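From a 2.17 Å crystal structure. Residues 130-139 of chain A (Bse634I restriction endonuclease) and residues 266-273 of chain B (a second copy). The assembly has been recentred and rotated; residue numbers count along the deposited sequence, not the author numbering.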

# COMPACT_ATOMS: atom_id res chain seq x y z
N SER A 130 19.48 2.52 -2.69
CA SER A 130 18.67 1.50 -3.36
C SER A 130 18.15 2.13 -4.65
O SER A 130 18.17 1.48 -5.70
CB SER A 130 17.50 1.06 -2.48
OG SER A 130 16.47 2.03 -2.47
N LEU A 131 17.71 3.38 -4.58
CA LEU A 131 17.17 4.05 -5.74
C LEU A 131 18.24 4.14 -6.84
O LEU A 131 18.06 3.58 -7.91
CB LEU A 131 16.66 5.45 -5.37
CG LEU A 131 15.37 5.55 -4.58
CD1 LEU A 131 15.06 7.02 -4.37
CD2 LEU A 131 14.29 4.85 -5.35
N LEU A 132 19.36 4.79 -6.53
CA LEU A 132 20.47 4.96 -7.49
C LEU A 132 21.00 3.64 -8.07
O LEU A 132 21.63 3.65 -9.13
CB LEU A 132 21.62 5.74 -6.85
CG LEU A 132 21.40 7.23 -6.59
CD1 LEU A 132 22.55 7.79 -5.75
CD2 LEU A 132 21.26 7.95 -7.92
N THR A 133 20.71 2.51 -7.42
CA THR A 133 21.19 1.21 -7.90
C THR A 133 20.14 0.37 -8.66
O THR A 133 19.67 -0.66 -8.19
CB THR A 133 21.74 0.37 -6.72
OG1 THR A 133 22.69 1.16 -5.99
CG2 THR A 133 22.41 -0.90 -7.25
N HIS A 134 19.79 0.82 -9.86
CA HIS A 134 18.85 0.12 -10.73
C HIS A 134 19.31 0.43 -12.14
O HIS A 134 20.02 1.41 -12.36
CB HIS A 134 17.41 0.60 -10.50
CG HIS A 134 16.72 -0.11 -9.36
ND1 HIS A 134 16.99 0.16 -8.04
CD2 HIS A 134 15.77 -1.07 -9.36
CE1 HIS A 134 16.24 -0.60 -7.27
NE2 HIS A 134 15.48 -1.36 -8.05
N LYS A 135 18.93 -0.41 -13.10
CA LYS A 135 19.34 -0.21 -14.48
C LYS A 135 19.23 1.24 -14.93
O LYS A 135 20.09 1.74 -15.65
CB LYS A 135 18.54 -1.15 -15.39
CG LYS A 135 18.97 -2.60 -15.14
CD LYS A 135 18.07 -3.64 -15.76
CE LYS A 135 18.56 -5.03 -15.38
NZ LYS A 135 17.73 -6.12 -15.98
N GLN A 136 18.18 1.93 -14.49
CA GLN A 136 18.04 3.35 -14.81
C GLN A 136 18.07 4.01 -13.44
O GLN A 136 17.28 3.66 -12.56
CB GLN A 136 16.73 3.66 -15.51
CG GLN A 136 16.60 5.15 -15.86
CD GLN A 136 15.25 5.53 -16.43
OE1 GLN A 136 14.34 4.70 -16.51
NE2 GLN A 136 15.10 6.79 -16.83
N GLN A 137 19.00 4.94 -13.25
CA GLN A 137 19.12 5.61 -11.97
C GLN A 137 17.97 6.54 -11.67
O GLN A 137 17.55 7.34 -12.51
CB GLN A 137 20.41 6.40 -11.89
CG GLN A 137 21.64 5.60 -12.20
CD GLN A 137 22.88 6.32 -11.74
OE1 GLN A 137 23.02 7.54 -11.91
NE2 GLN A 137 23.80 5.56 -11.15
N VAL A 138 17.48 6.42 -10.45
CA VAL A 138 16.40 7.24 -9.94
C VAL A 138 17.01 7.91 -8.73
O VAL A 138 17.46 7.24 -7.81
CB VAL A 138 15.21 6.38 -9.49
CG1 VAL A 138 14.09 7.26 -9.01
CG2 VAL A 138 14.74 5.49 -10.62
N ARG A 139 17.05 9.23 -8.73
CA ARG A 139 17.62 9.94 -7.60
C ARG A 139 16.55 10.50 -6.67
O ARG A 139 15.42 10.72 -7.07
CB ARG A 139 18.49 11.10 -8.06
CG ARG A 139 19.74 10.70 -8.80
CD ARG A 139 20.62 11.92 -9.05
NE ARG A 139 21.71 11.58 -9.97
CZ ARG A 139 22.64 12.44 -10.37
NH1 ARG A 139 22.63 13.69 -9.93
NH2 ARG A 139 23.58 12.05 -11.23
N THR B 266 8.07 -0.48 -7.86
CA THR B 266 9.35 -0.33 -8.55
C THR B 266 9.78 1.13 -8.56
O THR B 266 8.98 2.03 -8.82
CB THR B 266 9.28 -0.84 -10.02
OG1 THR B 266 8.42 0.00 -10.79
CG2 THR B 266 8.74 -2.26 -10.06
N PRO B 267 11.05 1.40 -8.27
CA PRO B 267 11.47 2.80 -8.28
C PRO B 267 11.35 3.38 -9.67
O PRO B 267 11.70 2.72 -10.65
CB PRO B 267 12.93 2.72 -7.82
CG PRO B 267 13.39 1.42 -8.43
CD PRO B 267 12.21 0.49 -8.14
N GLU B 268 10.84 4.60 -9.78
CA GLU B 268 10.75 5.23 -11.08
C GLU B 268 10.81 6.74 -11.02
O GLU B 268 10.43 7.37 -10.02
CB GLU B 268 9.48 4.78 -11.83
CG GLU B 268 8.18 5.24 -11.24
CD GLU B 268 6.99 4.76 -12.06
OE1 GLU B 268 6.88 5.14 -13.24
OE2 GLU B 268 6.16 4.01 -11.52
N ARG B 269 11.33 7.32 -12.09
CA ARG B 269 11.46 8.75 -12.19
C ARG B 269 10.10 9.34 -12.50
O ARG B 269 9.22 8.66 -13.03
CB ARG B 269 12.40 9.12 -13.34
CG ARG B 269 13.73 8.43 -13.34
CD ARG B 269 14.49 8.82 -14.58
NE ARG B 269 15.85 8.32 -14.57
CZ ARG B 269 16.74 8.55 -15.54
NH1 ARG B 269 16.40 9.28 -16.60
NH2 ARG B 269 17.97 8.04 -15.46
N ALA B 270 9.93 10.61 -12.18
CA ALA B 270 8.70 11.30 -12.48
C ALA B 270 8.69 11.43 -14.00
O ALA B 270 7.64 11.37 -14.63
CB ALA B 270 8.70 12.68 -11.83
N VAL B 271 9.87 11.61 -14.59
CA VAL B 271 10.03 11.77 -16.03
C VAL B 271 10.97 10.66 -16.45
O VAL B 271 12.15 10.69 -16.11
CB VAL B 271 10.66 13.13 -16.38
CG1 VAL B 271 10.61 13.38 -17.88
CG2 VAL B 271 9.92 14.24 -15.67
N ASP B 272 10.45 9.69 -17.17
CA ASP B 272 11.24 8.55 -17.60
C ASP B 272 12.47 8.87 -18.45
O ASP B 272 13.48 8.18 -18.39
CB ASP B 272 10.33 7.57 -18.31
CG ASP B 272 9.37 6.93 -17.36
OD1 ASP B 272 9.83 6.07 -16.58
OD2 ASP B 272 8.17 7.29 -17.35
N ASP B 273 12.38 9.91 -19.27
CA ASP B 273 13.53 10.29 -20.07
C ASP B 273 13.28 11.65 -20.67
O ASP B 273 12.14 12.12 -20.74
CB ASP B 273 13.81 9.25 -21.16
CG ASP B 273 15.27 9.25 -21.61
OD1 ASP B 273 15.66 8.32 -22.35
OD2 ASP B 273 16.04 10.17 -21.24
O HOH W 1 12.00 5.53 -14.39

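The two stretches, from two copies of Bse634I restriction endonuclease, bury 411 Å² between them, with an apolar patch around B:Pro267 at one end and a polar cluster around B:Arg269 at the other. B:Pro267 directs its CA-to-CB bond toward chain A and meets three residues. Its CB lies 3.5 Å from CD2 of A:Leu131, whose m,t rotamer brings the end of the side chain to the interface although its CA-to-CB bond points sideways. CG2 of A:Val138 approaches the same CB at 4.3 Å, and the other methyl, CG1, packs 3.8 Å from the backbone O of B:Glu268. The compact, branched valine thus fills space against both side chain and main chain, and is itself buried.

A CH-pi contact extends this patch. CG of B:Pro267 sits 3.5 Å from the centroid of the A:His134 ring, 9° off the ring normal, so the saturated proline ring supplies C-H groups to a flat aromatic face. The imidazole is poorly ordered, but its ND1 donates to O of A:Ser130 (2.9 Å), which ties the ring back to the end of the helix.

Direct hydrogen bonds dominate the polar end. The extended side chain of B:Arg269 carries its guanidinium to the backbone of A:Gln137: NE donates to O of A:Gln137 at 2.8 Å, and NH2 adds a weak bond to that O at 3.1 Å. This carbonyl lies at the guanidinium edge, where the N-H groups point. A:Gln136, fully extended, reaches across with NE2 to donate to O of B:Asp272 at 2.6 Å, although the position of this amide nitrogen is less certain.

One water completes the cluster. It donates to OE1 of A:Gln136 (3.3 Å) and OD1 of B:Asp272 (3.1 Å) and accepts from N of B:Arg269 (3.0 Å), linking both stretches through side-chain and backbone groups.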